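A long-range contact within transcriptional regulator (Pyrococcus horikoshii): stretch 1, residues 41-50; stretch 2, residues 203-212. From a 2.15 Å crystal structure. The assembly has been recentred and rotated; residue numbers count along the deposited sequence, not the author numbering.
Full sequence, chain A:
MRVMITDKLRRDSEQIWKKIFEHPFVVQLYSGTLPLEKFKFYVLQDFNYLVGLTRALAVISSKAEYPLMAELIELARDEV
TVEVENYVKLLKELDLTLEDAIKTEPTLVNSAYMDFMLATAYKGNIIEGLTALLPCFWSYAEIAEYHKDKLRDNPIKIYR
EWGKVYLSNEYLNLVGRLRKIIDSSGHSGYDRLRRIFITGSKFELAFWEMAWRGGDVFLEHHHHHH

Stretch 1, residues 41-50: FYVLQDFNYL
Stretch 2 (203-212) FELAFWEMAW

The contact is a steeply crossed, roughly antiparallel packing of two helices, built mainly from aromatic side chains and closed at one end by a single hydrogen bond between Tyr49 and Glu204. The helix axes approach to 9.7 Å with their N-to-C directions 133° apart, and touching residues are at least 155 positions apart in sequence. The register is set where Tyr42 CA lies 5.2 Å from Ala211 CA; the methyl side chain of Ala211 permits this closeness, its CB standing 4.1 Å from Tyr42 CB. Together the stretches bury 463 Å².

Residues 203-212 form a regular helix, its i to i+4 bonds running from Phe207 N to Phe203 O (2.7 Å) through Trp212 N to Trp208 O (2.8 Å). Residues 41-50 are helical but kinked: Phe47 N and Asn48 N lack the usual bond to the turn before, and Phe47 N makes a weak 3.4 Å bond to Leu44 O. Across the kink, Leu50 N bonds Asp46 O at 2.8 Å. Phi/psi at Gln45 is -66/-14 and at Asp46 -71/-21, against -65/-55 at Tyr42.

Phe207 is the central knob. Its CA-to-CB bond points toward the first helix, and with chi1 t (-152°) and chi2 84° the ring enters a hole formed by Tyr42, Gln45, Asp46 and Tyr49. Tyr49, also t (-166°), turns its edge to the Phe207 face: Tyr49 CD1 is 3.6 Å from Phe207 CZ, with centroids 5.2 Å apart and planes at 80°. At the Phe207 edge lie Gln45 O, 4.0 Å from Phe207 CZ, and Tyr42 CE1, 4.1 Å from Phe207 CE2.

The Tyr49 hydroxyl extends past this ring and donates to Glu204, OH to OE2 at 2.7 Å. Glu204 is m at both chi1 and chi2, which brings its carboxylate nearer although its CA-to-CB bond points sideways; the bond gives the buried acid a polar partner.

Tyr42 (chi1 t, 163°) also meets Trp208 (chi1 m, -68°). Their rings are near parallel at 29° but slid apart, so they barely overlap: the centroid of the Trp208 six-membered ring is 5.0 Å from that of Tyr42, and Tyr42 CE1 to Trp208 CZ3 is 3.6 Å.

Met210, with chi1 p (75°) and chi3 t, places CE 3.6 Å from Gln45 CG, using the aliphatic part of a glutamine whose amide is hydrogen-bonded elsewhere in the structure. Its SD, 4.0 Å from Phe41 CE2, lies at the edge of the Phe41 ring (chi1 t, chi2 83°).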

ATOM      1  N   PHE A  41      18.273 -23.598 -14.743  1.00 37.49           N
ATOM      2  CA  PHE A  41      18.564 -22.523 -13.793  1.00 38.67           C
ATOM      3  C   PHE A  41      17.564 -21.379 -13.992  1.00 37.49           C
ATOM      4  O   PHE A  41      17.083 -20.777 -13.026  1.00 34.64           O
ATOM      5  CB  PHE A  41      19.974 -21.980 -14.000  1.00 37.72           C
ATOM      6  CG  PHE A  41      20.345 -20.911 -13.027  1.00 41.97           C
ATOM      7  CD1 PHE A  41      20.821 -21.240 -11.758  1.00 44.09           C
ATOM      8  CD2 PHE A  41      20.180 -19.570 -13.354  1.00 40.54           C
ATOM      9  CE1 PHE A  41      21.129 -20.241 -10.825  1.00 43.43           C
ATOM     10  CE2 PHE A  41      20.479 -18.569 -12.435  1.00 43.67           C
ATOM     11  CZ  PHE A  41      20.956 -18.903 -11.164  1.00 43.94           C
ATOM     12  N   TYR A  42      17.279 -21.088 -15.259  1.00 36.21           N
ATOM     13  CA  TYR A  42      16.335 -20.046 -15.635  1.00 36.28           C
ATOM     14  C   TYR A  42      14.925 -20.413 -15.173  1.00 37.28           C
ATOM     15  O   TYR A  42      14.279 -19.634 -14.462  1.00 37.45           O
ATOM     16  CB  TYR A  42      16.368 -19.845 -17.162  1.00 35.96           C
ATOM     17  CG  TYR A  42      15.181 -19.100 -17.739  1.00 35.41           C
ATOM     18  CD1 TYR A  42      14.960 -17.747 -17.451  1.00 34.00           C
ATOM     19  CD2 TYR A  42      14.264 -19.758 -18.553  1.00 36.31           C
ATOM     20  CE1 TYR A  42      13.845 -17.074 -17.964  1.00 35.12           C
ATOM     21  CE2 TYR A  42      13.152 -19.102 -19.066  1.00 36.50           C
ATOM     22  CZ  TYR A  42      12.948 -17.763 -18.765  1.00 35.90           C
ATOM     23  OH  TYR A  42      11.825 -17.140 -19.246  1.00 36.84           O
ATOM     24  N   VAL A  43      14.446 -21.595 -15.565  1.00 37.92           N
ATOM     25  CA  VAL A  43      13.107 -22.014 -15.164  1.00 38.58           C
ATOM     26  C   VAL A  43      12.970 -21.909 -13.649  1.00 39.53           C
ATOM     27  O   VAL A  43      11.975 -21.389 -13.138  1.00 40.31           O
ATOM     28  CB  VAL A  43      12.791 -23.464 -15.621  1.00 40.08           C
ATOM     29  CG1 VAL A  43      11.466 -23.931 -15.008  1.00 39.04           C
ATOM     30  CG2 VAL A  43      12.694 -23.523 -17.143  1.00 35.53           C
ATOM     31  N   LEU A  44      13.981 -22.390 -12.934  1.00 40.24           N
ATOM     32  CA  LEU A  44      13.973 -22.337 -11.475  1.00 41.56           C
ATOM     33  C   LEU A  44      13.753 -20.908 -10.973  1.00 40.22           C
ATOM     34  O   LEU A  44      12.936 -20.676 -10.079  1.00 41.40           O
ATOM     35  CB  LEU A  44      15.289 -22.886 -10.919  1.00 40.26           C
ATOM     36  CG  LEU A  44      15.261 -24.290 -10.297  1.00 43.50           C
ATOM     37  CD1 LEU A  44      14.527 -25.253 -11.207  1.00 44.61           C
ATOM     38  CD2 LEU A  44      16.693 -24.767 -10.045  1.00 43.38           C
ATOM     39  N   GLN A  45      14.483 -19.956 -11.549  1.00 38.97           N
ATOM     40  CA  GLN A  45      14.359 -18.560 -11.160  1.00 36.02           C
ATOM     41  C   GLN A  45      12.976 -17.997 -11.523  1.00 36.84           C
ATOM     42  O   GLN A  45      12.596 -16.930 -11.036  1.00 36.97           O
ATOM     43  CB  GLN A  45      15.442 -17.722 -11.845  1.00 38.59           C
ATOM     44  CG  GLN A  45      16.868 -17.973 -11.377  1.00 37.78           C
ATOM     45  CD  GLN A  45      17.122 -17.495  -9.958  1.00 41.58           C
ATOM     46  OE1 GLN A  45      16.901 -16.325  -9.630  1.00 39.57           O
ATOM     47  NE2 GLN A  45      17.599 -18.401  -9.106  1.00 39.84           N
ATOM     48  N   ASP A  46      12.225 -18.713 -12.362  1.00 33.27           N
ATOM     49  CA  ASP A  46      10.900 -18.257 -12.768  1.00 35.90           C
ATOM     50  C   ASP A  46       9.813 -18.313 -11.705  1.00 37.95           C
ATOM     51  O   ASP A  46       8.795 -17.629 -11.838  1.00 35.73           O
ATOM     52  CB  ASP A  46      10.402 -19.017 -13.997  1.00 35.06           C
ATOM     53  CG  ASP A  46      11.111 -18.597 -15.262  1.00 37.79           C
ATOM     54  OD1 ASP A  46      11.497 -17.414 -15.373  1.00 36.27           O
ATOM     55  OD2 ASP A  46      11.277 -19.450 -16.155  1.00 44.12           O
ATOM     56  N   PHE A  47       9.992 -19.124 -10.663  1.00 36.86           N
ATOM     57  CA  PHE A  47       8.962 -19.182  -9.629  1.00 36.09           C
ATOM     58  C   PHE A  47       8.771 -17.801  -9.007  1.00 35.01           C
ATOM     59  O   PHE A  47       7.660 -17.275  -8.940  1.00 36.19           O
ATOM     60  CB  PHE A  47       9.332 -20.159  -8.518  1.00 35.13           C
ATOM     61  CG  PHE A  47       8.303 -20.234  -7.440  1.00 33.15           C
ATOM     62  CD1 PHE A  47       7.052 -20.786  -7.699  1.00 32.18           C
ATOM     63  CD2 PHE A  47       8.567 -19.723  -6.169  1.00 36.11           C
ATOM     64  CE1 PHE A  47       6.069 -20.831  -6.700  1.00 35.37           C
ATOM     65  CE2 PHE A  47       7.592 -19.763  -5.163  1.00 32.90           C
ATOM     66  CZ  PHE A  47       6.340 -20.319  -5.432  1.00 33.06           C
ATOM     67  N   ASN A  48       9.874 -17.223  -8.556  1.00 34.75           N
ATOM     68  CA  ASN A  48       9.843 -15.915  -7.935  1.00 35.27           C
ATOM     69  C   ASN A  48       9.250 -14.864  -8.872  1.00 36.23           C
ATOM     70  O   ASN A  48       8.643 -13.891  -8.420  1.00 36.01           O
ATOM     71  CB  ASN A  48      11.248 -15.497  -7.534  1.00 33.90           C
ATOM     72  CG  ASN A  48      11.238 -14.338  -6.582  1.00 34.87           C
ATOM     73  OD1 ASN A  48      10.687 -14.441  -5.486  1.00 34.89           O
ATOM     74  ND2 ASN A  48      11.838 -13.218  -6.988  1.00 33.49           N
ATOM     75  N   TYR A  49       9.445 -15.063 -10.171  1.00 32.40           N
ATOM     76  CA  TYR A  49       8.939 -14.157 -11.191  1.00 32.86           C
ATOM     77  C   TYR A  49       7.420 -14.332 -11.258  1.00 31.86           C
ATOM     78  O   TYR A  49       6.667 -13.357 -11.308  1.00 28.50           O
ATOM     79  CB  TYR A  49       9.595 -14.505 -12.539  1.00 32.61           C
ATOM     80  CG  TYR A  49       9.445 -13.469 -13.645  1.00 34.05           C
ATOM     81  CD1 TYR A  49      10.509 -13.205 -14.517  1.00 34.69           C
ATOM     82  CD2 TYR A  49       8.239 -12.800 -13.860  1.00 31.64           C
ATOM     83  CE1 TYR A  49      10.375 -12.305 -15.578  1.00 32.22           C
ATOM     84  CE2 TYR A  49       8.096 -11.896 -14.922  1.00 30.03           C
ATOM     85  CZ  TYR A  49       9.168 -11.658 -15.773  1.00 31.28           C
ATOM     86  OH  TYR A  49       9.025 -10.800 -16.839  1.00 31.62           O
ATOM     87  N   LEU A  50       6.990 -15.588 -11.241  1.00 30.22           N
ATOM     88  CA  LEU A  50       5.583 -15.958 -11.296  1.00 30.99           C
ATOM     89  C   LEU A  50       4.839 -15.344 -10.107  1.00 32.10           C
ATOM     90  O   LEU A  50       3.767 -14.743 -10.267  1.00 30.58           O
ATOM     91  CB  LEU A  50       5.484 -17.484 -11.275  1.00 32.31           C
ATOM     92  CG  LEU A  50       4.146 -18.212 -11.290  1.00 36.80           C
ATOM     93  CD1 LEU A  50       4.412 -19.709 -11.378  1.00 35.90           C
ATOM     94  CD2 LEU A  50       3.342 -17.888 -10.043  1.00 34.84           C
ATOM     95  N   PHE A 203      15.707  -4.443 -16.714  1.00 27.97           N
ATOM     96  CA  PHE A 203      15.584  -5.622 -15.852  1.00 27.49           C
ATOM     97  C   PHE A 203      15.438  -6.883 -16.692  1.00 27.14           C
ATOM     98  O   PHE A 203      16.002  -7.916 -16.361  1.00 28.81           O
ATOM     99  CB  PHE A 203      14.385  -5.499 -14.921  1.00 22.91           C
ATOM    100  CG  PHE A 203      14.665  -4.711 -13.666  1.00 28.53           C
ATOM    101  CD1 PHE A 203      15.699  -5.084 -12.808  1.00 27.68           C
ATOM    102  CD2 PHE A 203      13.872  -3.619 -13.322  1.00 26.06           C
ATOM    103  CE1 PHE A 203      15.935  -4.379 -11.624  1.00 32.66           C
ATOM    104  CE2 PHE A 203      14.097  -2.908 -12.138  1.00 31.02           C
ATOM    105  CZ  PHE A 203      15.132  -3.288 -11.285  1.00 28.30           C
ATOM    106  N   GLU A 204      14.665  -6.803 -17.773  1.00 28.60           N
ATOM    107  CA  GLU A 204      14.481  -7.958 -18.639  1.00 29.34           C
ATOM    108  C   GLU A 204      15.830  -8.435 -19.182  1.00 28.20           C
ATOM    109  O   GLU A 204      16.119  -9.630 -19.187  1.00 29.46           O
ATOM    110  CB  GLU A 204      13.552  -7.616 -19.818  1.00 28.78           C
ATOM    111  CG  GLU A 204      12.056  -7.679 -19.504  1.00 23.50           C
ATOM    112  CD  GLU A 204      11.605  -9.048 -18.998  1.00 27.48           C
ATOM    113  OE1 GLU A 204      12.195 -10.067 -19.417  1.00 25.03           O
ATOM    114  OE2 GLU A 204      10.645  -9.110 -18.195  1.00 22.55           O
ATOM    115  N   LEU A 205      16.639  -7.494 -19.652  1.00 27.00           N
ATOM    116  CA  LEU A 205      17.950  -7.816 -20.197  1.00 31.89           C
ATOM    117  C   LEU A 205      18.812  -8.403 -19.085  1.00 32.59           C
ATOM    118  O   LEU A 205      19.488  -9.420 -19.271  1.00 32.73           O
ATOM    119  CB  LEU A 205      18.599  -6.553 -20.782  1.00 29.37           C
ATOM    120  CG  LEU A 205      19.993  -6.664 -21.408  1.00 31.59           C
ATOM    121  CD1 LEU A 205      20.062  -7.837 -22.358  1.00 30.43           C
ATOM    122  CD2 LEU A 205      20.315  -5.366 -22.135  1.00 30.46           C
ATOM    123  N   ALA A 206      18.751  -7.773 -17.917  1.00 31.85           N
ATOM    124  CA  ALA A 206      19.522  -8.221 -16.765  1.00 32.45           C
ATOM    125  C   ALA A 206      19.110  -9.629 -16.367  1.00 31.76           C
ATOM    126  O   ALA A 206      19.943 -10.434 -15.934  1.00 33.79           O
ATOM    127  CB  ALA A 206      19.310  -7.263 -15.586  1.00 28.87           C
ATOM    128  N   PHE A 207      17.821  -9.923 -16.507  1.00 28.22           N
ATOM    129  CA  PHE A 207      17.319 -11.231 -16.132  1.00 32.89           C
ATOM    130  C   PHE A 207      17.918 -12.319 -17.028  1.00 33.55           C
ATOM    131  O   PHE A 207      18.314 -13.381 -16.549  1.00 31.73           O
ATOM    132  CB  PHE A 207      15.793 -11.266 -16.228  1.00 31.06           C
ATOM    133  CG  PHE A 207      15.148 -12.248 -15.290  1.00 33.19           C
ATOM    134  CD1 PHE A 207      14.886 -11.894 -13.963  1.00 35.07           C
ATOM    135  CD2 PHE A 207      14.772 -13.517 -15.735  1.00 31.89           C
ATOM    136  CE1 PHE A 207      14.249 -12.792 -13.090  1.00 35.84           C
ATOM    137  CE2 PHE A 207      14.143 -14.418 -14.878  1.00 34.08           C
ATOM    138  CZ  PHE A 207      13.875 -14.055 -13.549  1.00 32.62           C
ATOM    139  N   TRP A 208      17.968 -12.060 -18.330  1.00 33.05           N
ATOM    140  CA  TRP A 208      18.533 -13.044 -19.240  1.00 34.44           C
ATOM    141  C   TRP A 208      20.005 -13.191 -18.911  1.00 36.06           C
ATOM    142  O   TRP A 208      20.536 -14.297 -18.878  1.00 35.01           O
ATOM    143  CB  TRP A 208      18.352 -12.607 -20.700  1.00 30.96           C
ATOM    144  CG  TRP A 208      16.917 -12.621 -21.133  1.00 31.02           C
ATOM    145  CD1 TRP A 208      16.170 -11.551 -21.532  1.00 29.75           C
ATOM    146  CD2 TRP A 208      16.057 -13.765 -21.212  1.00 32.52           C
ATOM    147  NE1 TRP A 208      14.902 -11.956 -21.858  1.00 32.45           N
ATOM    148  CE2 TRP A 208      14.803 -13.310 -21.670  1.00 31.76           C
ATOM    149  CE3 TRP A 208      16.228 -15.136 -20.942  1.00 31.10           C
ATOM    150  CZ2 TRP A 208      13.718 -14.172 -21.865  1.00 31.14           C
ATOM    151  CZ3 TRP A 208      15.149 -15.994 -21.137  1.00 31.69           C
ATOM    152  CH2 TRP A 208      13.907 -15.506 -21.595  1.00 33.46           C
ATOM    153  N   GLU A 209      20.651 -12.063 -18.639  1.00 36.80           N
ATOM    154  CA  GLU A 209      22.069 -12.058 -18.327  1.00 39.79           C
ATOM    155  C   GLU A 209      22.389 -12.902 -17.104  1.00 40.59           C
ATOM    156  O   GLU A 209      23.353 -13.663 -17.108  1.00 41.06           O
ATOM    157  CB  GLU A 209      22.550 -10.623 -18.112  1.00 41.22           C
ATOM    158  CG  GLU A 209      24.053 -10.485 -17.869  1.00 45.30           C
ATOM    159  CD  GLU A 209      24.896 -11.133 -18.963  1.00 49.03           C
ATOM    160  OE1 GLU A 209      24.522 -11.001 -20.151  1.00 45.92           O
ATOM    161  OE2 GLU A 209      25.934 -11.761 -18.635  1.00 48.76           O
ATOM    162  N   MET A 210      21.586 -12.775 -16.053  1.00 39.45           N
ATOM    163  CA  MET A 210      21.851 -13.551 -14.854  1.00 39.04           C
ATOM    164  C   MET A 210      21.520 -15.020 -15.088  1.00 38.56           C
ATOM    165  O   MET A 210      22.089 -15.902 -14.443  1.00 39.29           O
ATOM    166  CB  MET A 210      21.060 -12.994 -13.667  1.00 39.60           C
ATOM    167  CG  MET A 210      19.603 -13.305 -13.684  1.00 39.65           C
ATOM    168  SD  MET A 210      19.235 -14.790 -12.786  1.00 38.32           S
ATOM    169  CE  MET A 210      17.412 -14.764 -12.957  1.00 41.24           C
ATOM    170  N   ALA A 211      20.592 -15.284 -16.003  1.00 36.36           N
ATOM    171  CA  ALA A 211      20.236 -16.657 -16.320  1.00 36.08           C
ATOM    172  C   ALA A 211      21.412 -17.252 -17.105  1.00 38.29           C
ATOM    173  O   ALA A 211      21.697 -18.441 -17.020  1.00 37.83           O
ATOM    174  CB  ALA A 211      18.971 -16.691 -17.156  1.00 35.43           C
ATOM    175  N   TRP A 212      22.088 -16.402 -17.869  1.00 40.59           N
ATOM    176  CA  TRP A 212      23.231 -16.822 -18.667  1.00 44.35           C
ATOM    177  C   TRP A 212      24.429 -17.074 -17.754  1.00 45.49           C
ATOM    178  O   TRP A 212      25.164 -18.043 -17.939  1.00 45.69           O
ATOM    179  CB  TRP A 212      23.571 -15.741 -19.703  1.00 45.23           C
ATOM    180  CG  TRP A 212      24.740 -16.083 -20.581  1.00 47.88           C
ATOM    181  CD1 TRP A 212      25.976 -15.493 -20.574  1.00 48.30           C
ATOM    182  CD2 TRP A 212      24.789 -17.109 -21.582  1.00 48.93           C
ATOM    183  NE1 TRP A 212      26.789 -16.093 -21.509  1.00 49.72           N
ATOM    184  CE2 TRP A 212      26.087 -17.087 -22.140  1.00 48.89           C
ATOM    185  CE3 TRP A 212      23.863 -18.043 -22.063  1.00 50.78           C
ATOM    186  CZ2 TRP A 212      26.483 -17.968 -23.155  1.00 50.95           C
ATOM    187  CZ3 TRP A 212      24.258 -18.923 -23.079  1.00 52.42           C
ATOM    188  CH2 TRP A 212      25.558 -18.874 -23.609  1.00 50.97           C
TER